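Fimbriae-associated protein FAP1 (Streptococcus parasanguinis, PDB 2X12) forms cell-wall serine-rich fimbriae through which the bacterium adheres in a pH-modulated manner, and is probably involved in biofilm formation. Local coordinates at residues T215-D220 and I254-K259; T244-N249 and D298-E303; L234-A239 and T266-T271. All blocks are in the same frame, centred on the assembly; numbering follows the deposited sequence.

Contact 1. Residues T215-D220 and I254-K259; sequences TGIYID and IEYVSK
The ring of Tyr256 has the methyl CG2 of Ile254, two residues earlier on its own strand, over one face, 3.9 Å above the plane and displaced toward the rim. At its edge lies the carbonyl O of Ile217, 3.6 Å from Tyr256 CD2, while CG1 of Ile219 approaches CD2 obliquely. Tyr256 has CG beside its backbone N (chi1 -59°), which carries the ring across Ile219, at about a right angle, and obliquely past Ile217. The ring of Tyr218, its CG anti to the backbone N, is on the other face of the sheet and meets Tyr302 edge-to-face. Between these two layers of side chains the strands 215-220 and 254-258 run antiparallel. Ile217 and Tyr256 form a doubly hydrogen-bonded pair, N to O at 2.9 Å both ways, and Ile219 and Ile254 form a second. This is the inner part of a beta sandwich: Ile217, Ile219 and Tyr256 face the strands 227-235 and 268-276 of the opposing sheet. On the Tyr218 face, Glu255 bends at chi2 (96°), bringing its carboxylate against the backbone and CB of Tyr218, OE1 3.4 Å from Tyr218 CB. OE1 accepts a hydrogen bond from Glu303 N. At the far end Ser258 N donates to Thr215 O at 2.9 Å, nearly along the C=O axis, and Ser258 OG takes the N-H of Thr215 at 3.3 Å while also bonding to Gly260 O.

Contact 2. Residues T244-N249 and D298-E303; sequences TNFYGN and DPHFYE
Residues 244-249 and 298-303 are irregular loops, their touching parts running 72° apart, with Asn245 and Tyr302 the pair whose CA atoms come nearest, 6.4 Å apart. The loop between strands 240-243 and 254-263 here packs on the one between strands 287-295 and 307-311. Each loop is shaped by an Asx turn: Asn245 OD1 accepts from Tyr247 N at 2.8 Å, nearly along the C=O axis, and Asp298 OD1 accepts from His300 N. Asn245 lies over one face of the Tyr302 ring; both residues have CG anti to the backbone N. Asn245 CA sits almost over the ring centre, a CH-pi contact 3.6 Å from the centroid. The amide is stacked on the CE2 side with its plane 27° from that of the ring. Its ND2, part of this stack, is bonded to Asn249 OD1 and Ser251 O. Phe246 lies between Tyr247 CE2 over one face and His300 NE2 over the opposite one. The imidazole meets it tip to tip as an offset stack, centroids 4.9 Å apart. Phe246 and Tyr247 run past Tyr302 in the opposite direction, Phe246 CE1 and Tyr247 CE2 touching Tyr302 CB. Beyond the ring, Tyr302 OH is hydrogen-bonded to the carbonyl O of Gly253.

Contact 3. Residues L234-A239 and T266-T271; sequences LIDGAA and TKHTIT
His268 leaves its strand with CG beside the backbone N (chi1 -69°), so that the ND1 edge of the imidazole is turned to the carboxylate of Asp236, the two planes 34° apart. CB lies 3.8 Å from Asp236 OD1, and CG the same distance from OD2. ND1 makes the principal bond, donating to the syn lone pair of Asp236 OD2 at 2.6 Å, with the acceptor in the imidazole plane. The carboxylate would be expected to favour a protonated imidazole. CE1 follows, 3.3 Å from OD2, whereas NE2 lies by Thr215 and one ring face has Thr266 OG1 above it. Asp236 OD1 accepts the backbone N-H of Thr269 from above the carboxylate plane, so the carboxylate grips the start of the strand twice, and Asp236 N adds a third bond, to Thr269 O. Asp236 is the first central residue of a type I' turn, Ile235 to Ala238, in which both it and Gly237 take positive phi. Before it, Leu234 and Thr271 form a hydrogen-bonded antiparallel pair, Leu234 N to Thr271 O at 2.7 Å. Ile235 and Ile270 face strand 212-220 of the opposing sheet, and strand 268-276 pairs on its other side with strand 190-197.

Contact 1 is the core member, within one sheet of the sandwich, held mainly by paired backbone hydrogen bonds, with apolar packing between the sheets. Contact 3, partly buried, belongs to the facing sheet, where an edge strand ends in an exposed turn held by a histidine-carboxylate pair. The two meet across the interior, Ile217 CB 3.7 Å from Ile270 CG2; strand 212-220 leads to 227-235 and 254-263 to 268-276, each connection crossing between the sheets. Contact 2, nearer the surface, joins two loops by packing on aromatic rings, an asparagine over Tyr302 and a Phe-His stack, rather than strand pairing. It reaches contact 1 through Glu255 and Glu303, but stays about 7 Å, nearest atoms, from contact 3.

Contact 1. Residues T215-D220 and I254-K259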
# COMPACT_ATOMS: atom_id res chain seq x y z
N THR A 215 -2.36 9.95 -7.50
CA THR A 215 -1.85 8.93 -6.61
C THR A 215 -2.90 7.85 -6.42
O THR A 215 -4.11 8.12 -6.54
CB THR A 215 -1.42 9.58 -5.32
OG1 THR A 215 -0.40 10.57 -5.63
CG2 THR A 215 -0.93 8.55 -4.32
N GLY A 216 -2.47 6.63 -6.17
CA GLY A 216 -3.42 5.57 -5.98
C GLY A 216 -2.90 4.56 -4.99
O GLY A 216 -1.67 4.43 -4.84
N ILE A 217 -3.83 3.81 -4.37
CA ILE A 217 -3.49 2.75 -3.41
C ILE A 217 -4.25 1.53 -3.83
O ILE A 217 -5.44 1.57 -3.98
CB ILE A 217 -3.91 3.18 -2.02
CG1 ILE A 217 -3.46 2.18 -0.96
CG2 ILE A 217 -5.38 3.42 -1.98
CD1 ILE A 217 -1.97 2.01 -0.88
N TYR A 218 -3.54 0.45 -4.11
CA TYR A 218 -4.21 -0.80 -4.43
C TYR A 218 -4.29 -1.52 -3.11
O TYR A 218 -3.30 -1.61 -2.42
CB TYR A 218 -3.38 -1.62 -5.38
CG TYR A 218 -3.78 -3.06 -5.47
CD1 TYR A 218 -4.72 -3.50 -6.38
CD2 TYR A 218 -3.20 -4.01 -4.66
CE1 TYR A 218 -5.07 -4.87 -6.47
CE2 TYR A 218 -3.54 -5.34 -4.75
CZ TYR A 218 -4.47 -5.77 -5.64
OH TYR A 218 -4.77 -7.13 -5.66
N ILE A 219 -5.45 -2.06 -2.78
CA ILE A 219 -5.65 -2.75 -1.54
C ILE A 219 -6.44 -4.01 -1.75
O ILE A 219 -7.51 -3.98 -2.37
CB ILE A 219 -6.51 -1.94 -0.59
CG1 ILE A 219 -6.00 -0.52 -0.44
CG2 ILE A 219 -6.64 -2.66 0.77
CD1 ILE A 219 -6.75 0.26 0.70
N ASP A 220 -5.97 -5.12 -1.17
CA ASP A 220 -6.63 -6.42 -1.36
C ASP A 220 -6.86 -7.02 0.03
O ASP A 220 -5.90 -7.25 0.79
CB ASP A 220 -5.73 -7.30 -2.22
CG ASP A 220 -6.25 -8.73 -2.41
OD1 ASP A 220 -7.29 -9.14 -1.87
OD2 ASP A 220 -5.59 -9.48 -3.14
N ILE A 254 -8.61 -3.84 -5.29
CA ILE A 254 -9.04 -2.61 -6.01
C ILE A 254 -8.10 -1.40 -5.88
O ILE A 254 -7.50 -1.15 -4.82
CB ILE A 254 -10.40 -2.13 -5.47
CG1 ILE A 254 -11.39 -3.30 -5.39
CG2 ILE A 254 -10.94 -1.00 -6.30
CD1 ILE A 254 -12.87 -2.90 -5.28
N GLU A 255 -7.95 -0.65 -6.96
CA GLU A 255 -7.10 0.55 -6.88
C GLU A 255 -8.06 1.68 -6.53
O GLU A 255 -9.05 1.89 -7.20
CB GLU A 255 -6.27 0.85 -8.17
CG GLU A 255 -5.02 1.81 -7.92
CD GLU A 255 -3.70 1.06 -7.70
OE1 GLU A 255 -3.63 0.00 -8.39
OE2 GLU A 255 -2.76 1.48 -6.90
N TYR A 256 -7.77 2.37 -5.44
CA TYR A 256 -8.47 3.57 -5.09
C TYR A 256 -7.60 4.73 -5.55
O TYR A 256 -6.44 4.84 -5.13
CB TYR A 256 -8.68 3.57 -3.59
CG TYR A 256 -9.47 2.36 -3.17
CD1 TYR A 256 -10.85 2.40 -3.11
CD2 TYR A 256 -8.85 1.17 -2.93
CE1 TYR A 256 -11.59 1.30 -2.79
CE2 TYR A 256 -9.60 0.04 -2.60
CZ TYR A 256 -10.98 0.14 -2.53
OH TYR A 256 -11.78 -0.91 -2.19
N VAL A 257 -8.10 5.51 -6.49
CA VAL A 257 -7.26 6.53 -7.11
C VAL A 257 -7.78 7.89 -6.71
O VAL A 257 -8.97 8.05 -6.47
CB VAL A 257 -7.30 6.43 -8.61
CG1 VAL A 257 -6.62 7.61 -9.20
CG2 VAL A 257 -6.62 5.17 -9.02
N SER A 258 -6.90 8.88 -6.60
CA SER A 258 -7.36 10.19 -6.15
C SER A 258 -8.29 10.85 -7.18
O SER A 258 -8.16 10.65 -8.41
CB SER A 258 -6.19 11.11 -5.88
OG SER A 258 -5.36 11.18 -6.99
N LYS A 259 -9.24 11.61 -6.65
CA LYS A 259 -10.17 12.33 -7.49
C LYS A 259 -9.47 13.53 -8.07
O LYS A 259 -9.72 13.91 -9.22
CB LYS A 259 -11.41 12.76 -6.70
CG LYS A 259 -12.47 11.66 -6.61
CD LYS A 259 -13.95 12.12 -6.41
CE LYS A 259 -14.80 10.93 -5.79
NZ LYS A 259 -16.26 11.21 -5.61

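Contact 2. Residues T244-N249 and D298-E303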
# COMPACT_ATOMS: atom_id res chain seq x y z
N THR A 244 -11.35 -1.05 -10.82
CA THR A 244 -11.43 -2.50 -10.65
C THR A 244 -10.66 -3.18 -11.76
O THR A 244 -10.48 -2.64 -12.83
CB THR A 244 -12.87 -3.05 -10.71
OG1 THR A 244 -13.37 -3.05 -12.04
CG2 THR A 244 -13.78 -2.24 -9.83
N ASN A 245 -10.23 -4.39 -11.47
CA ASN A 245 -9.27 -5.10 -12.32
C ASN A 245 -9.75 -5.28 -13.76
O ASN A 245 -10.76 -5.97 -14.02
CB ASN A 245 -8.99 -6.49 -11.70
CG ASN A 245 -7.86 -7.21 -12.37
OD1 ASN A 245 -7.47 -6.90 -13.49
ND2 ASN A 245 -7.34 -8.20 -11.68
N PHE A 246 -8.99 -4.69 -14.68
CA PHE A 246 -9.32 -4.76 -16.10
C PHE A 246 -8.26 -5.49 -16.92
O PHE A 246 -8.27 -5.44 -18.14
CB PHE A 246 -9.59 -3.36 -16.66
CG PHE A 246 -8.39 -2.46 -16.65
CD1 PHE A 246 -8.10 -1.67 -15.54
CD2 PHE A 246 -7.55 -2.39 -17.73
CE1 PHE A 246 -6.99 -0.84 -15.49
CE2 PHE A 246 -6.43 -1.54 -17.69
CZ PHE A 246 -6.14 -0.78 -16.55
N TYR A 247 -7.37 -6.19 -16.24
CA TYR A 247 -6.43 -7.06 -16.92
C TYR A 247 -6.83 -8.54 -16.92
O TYR A 247 -6.18 -9.34 -17.57
CB TYR A 247 -5.07 -6.95 -16.24
CG TYR A 247 -4.40 -5.60 -16.34
CD1 TYR A 247 -3.85 -5.15 -17.51
CD2 TYR A 247 -4.30 -4.78 -15.23
CE1 TYR A 247 -3.22 -3.90 -17.58
CE2 TYR A 247 -3.68 -3.54 -15.29
CZ TYR A 247 -3.15 -3.11 -16.46
OH TYR A 247 -2.56 -1.90 -16.48
N GLY A 248 -7.88 -8.89 -16.17
CA GLY A 248 -8.35 -10.29 -16.06
C GLY A 248 -7.26 -11.26 -15.60
O GLY A 248 -7.18 -12.37 -16.07
N ASN A 249 -6.41 -10.81 -14.68
CA ASN A 249 -5.30 -11.60 -14.17
C ASN A 249 -5.70 -12.24 -12.87
O ASN A 249 -4.85 -12.66 -12.11
CB ASN A 249 -4.07 -10.69 -13.96
CG ASN A 249 -4.16 -9.83 -12.67
OD1 ASN A 249 -5.10 -9.99 -11.89
ND2 ASN A 249 -3.16 -8.97 -12.43
N ASP A 298 -2.57 9.83 -16.25
CA ASP A 298 -3.77 9.04 -16.44
C ASP A 298 -4.32 8.55 -15.10
O ASP A 298 -3.60 7.91 -14.34
CB ASP A 298 -3.41 7.82 -17.30
CG ASP A 298 -4.65 7.07 -17.88
OD1 ASP A 298 -5.81 7.34 -17.47
OD2 ASP A 298 -4.46 6.21 -18.76
N PRO A 299 -5.61 8.80 -14.83
CA PRO A 299 -6.27 8.35 -13.57
C PRO A 299 -6.82 6.93 -13.58
O PRO A 299 -7.42 6.51 -12.57
CB PRO A 299 -7.44 9.30 -13.45
CG PRO A 299 -7.82 9.59 -14.85
CD PRO A 299 -6.53 9.62 -15.64
N HIS A 300 -6.67 6.21 -14.69
CA HIS A 300 -7.21 4.89 -14.80
C HIS A 300 -6.09 3.88 -14.78
O HIS A 300 -5.52 3.53 -15.81
CB HIS A 300 -8.00 4.76 -16.08
CG HIS A 300 -8.86 3.54 -16.12
ND1 HIS A 300 -9.96 3.38 -15.30
CD2 HIS A 300 -8.79 2.43 -16.89
CE1 HIS A 300 -10.54 2.22 -15.59
NE2 HIS A 300 -9.84 1.62 -16.54
N PHE A 301 -5.78 3.38 -13.60
CA PHE A 301 -4.71 2.40 -13.50
C PHE A 301 -4.93 1.35 -12.43
O PHE A 301 -5.64 1.61 -11.48
CB PHE A 301 -3.38 3.11 -13.27
CG PHE A 301 -3.35 3.95 -12.05
CD1 PHE A 301 -3.80 5.25 -12.09
CD2 PHE A 301 -2.82 3.47 -10.91
CE1 PHE A 301 -3.76 6.04 -10.98
CE2 PHE A 301 -2.77 4.26 -9.79
CZ PHE A 301 -3.22 5.56 -9.83
N TYR A 302 -4.33 0.18 -12.61
CA TYR A 302 -4.50 -0.90 -11.65
C TYR A 302 -3.14 -1.51 -11.48
O TYR A 302 -2.69 -2.23 -12.34
CB TYR A 302 -5.50 -1.91 -12.18
CG TYR A 302 -5.99 -2.98 -11.23
CD1 TYR A 302 -7.07 -2.78 -10.40
CD2 TYR A 302 -5.45 -4.23 -11.23
CE1 TYR A 302 -7.52 -3.76 -9.56
CE2 TYR A 302 -5.92 -5.24 -10.40
CZ TYR A 302 -6.95 -4.99 -9.57
OH TYR A 302 -7.42 -6.02 -8.79
N GLU A 303 -2.46 -1.13 -10.41
CA GLU A 303 -1.13 -1.63 -10.10
C GLU A 303 -1.28 -2.42 -8.82
O GLU A 303 -1.17 -1.88 -7.71
CB GLU A 303 -0.17 -0.46 -9.95
CG GLU A 303 -0.08 0.40 -11.21
CD GLU A 303 0.47 -0.37 -12.44
OE1 GLU A 303 1.07 -1.47 -12.22
OE2 GLU A 303 0.27 0.13 -13.60

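Contact 3. Residues L234-A239 and T266-T271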
# COMPACT_ATOMS: atom_id res chain seq x y z
N LEU A 234 -9.16 7.48 1.66
CA LEU A 234 -8.86 8.87 1.35
C LEU A 234 -7.42 9.03 0.96
O LEU A 234 -6.60 8.26 1.35
CB LEU A 234 -9.16 9.76 2.56
CG LEU A 234 -10.59 9.77 3.15
CD1 LEU A 234 -10.61 10.83 4.23
CD2 LEU A 234 -11.73 9.96 2.11
N ILE A 235 -7.11 10.05 0.19
CA ILE A 235 -5.73 10.46 -0.03
C ILE A 235 -5.61 11.94 0.20
O ILE A 235 -6.41 12.71 -0.36
CB ILE A 235 -5.31 10.20 -1.47
CG1 ILE A 235 -5.44 8.70 -1.78
CG2 ILE A 235 -3.89 10.68 -1.71
CD1 ILE A 235 -4.81 8.31 -3.07
N ASP A 236 -4.61 12.34 0.99
CA ASP A 236 -4.49 13.74 1.44
C ASP A 236 -5.81 14.28 1.98
O ASP A 236 -6.15 15.43 1.75
CB ASP A 236 -3.96 14.63 0.30
CG ASP A 236 -2.67 14.07 -0.31
OD1 ASP A 236 -1.80 13.68 0.50
OD2 ASP A 236 -2.53 14.00 -1.56
N GLY A 237 -6.58 13.41 2.64
CA GLY A 237 -7.89 13.78 3.17
C GLY A 237 -9.00 13.96 2.16
O GLY A 237 -10.12 14.33 2.56
N ALA A 238 -8.71 13.72 0.88
CA ALA A 238 -9.69 13.93 -0.17
C ALA A 238 -10.20 12.56 -0.61
O ALA A 238 -9.58 11.54 -0.31
CB ALA A 238 -9.10 14.69 -1.31
N ALA A 239 -11.34 12.51 -1.30
CA ALA A 239 -11.92 11.23 -1.75
C ALA A 239 -11.16 10.59 -2.95
O ALA A 239 -10.19 11.17 -3.47
CB ALA A 239 -13.44 11.38 -2.04
N THR A 266 4.64 14.92 -5.12
CA THR A 266 4.75 15.23 -3.68
C THR A 266 4.48 14.01 -2.83
O THR A 266 3.89 13.03 -3.32
CB THR A 266 3.71 16.28 -3.21
OG1 THR A 266 2.40 15.68 -3.24
CG2 THR A 266 3.72 17.53 -4.06
N LYS A 267 4.87 14.11 -1.55
CA LYS A 267 4.48 13.19 -0.48
C LYS A 267 3.00 13.09 -0.46
O LYS A 267 2.34 14.04 -0.78
CB LYS A 267 4.89 13.73 0.88
CG LYS A 267 6.39 13.73 1.10
CD LYS A 267 6.77 14.21 2.52
CE LYS A 267 8.27 13.93 2.81
NZ LYS A 267 8.77 14.70 4.01
N HIS A 268 2.47 11.95 -0.04
CA HIS A 268 1.03 11.80 0.12
C HIS A 268 0.72 10.99 1.33
O HIS A 268 1.57 10.27 1.78
CB HIS A 268 0.48 11.11 -1.08
CG HIS A 268 0.53 11.94 -2.31
ND1 HIS A 268 -0.33 12.99 -2.53
CD2 HIS A 268 1.34 11.88 -3.40
CE1 HIS A 268 -0.06 13.54 -3.70
NE2 HIS A 268 0.95 12.89 -4.25
N THR A 269 -0.49 11.12 1.85
CA THR A 269 -0.92 10.42 3.05
C THR A 269 -2.19 9.72 2.74
O THR A 269 -3.22 10.36 2.60
CB THR A 269 -1.16 11.42 4.17
OG1 THR A 269 0.04 12.15 4.39
CG2 THR A 269 -1.60 10.73 5.47
N ILE A 270 -2.11 8.41 2.63
CA ILE A 270 -3.25 7.58 2.25
C ILE A 270 -3.79 6.95 3.51
O ILE A 270 -3.03 6.47 4.32
CB ILE A 270 -2.78 6.43 1.35
CG1 ILE A 270 -1.87 6.96 0.23
CG2 ILE A 270 -3.97 5.64 0.77
CD1 ILE A 270 -0.97 5.88 -0.41
N THR A 271 -5.11 6.98 3.67
CA THR A 271 -5.76 6.38 4.84
C THR A 271 -7.07 5.69 4.44
O THR A 271 -7.77 6.10 3.48
CB THR A 271 -6.16 7.41 5.86
OG1 THR A 271 -7.10 8.29 5.25
CG2 THR A 271 -4.99 8.18 6.29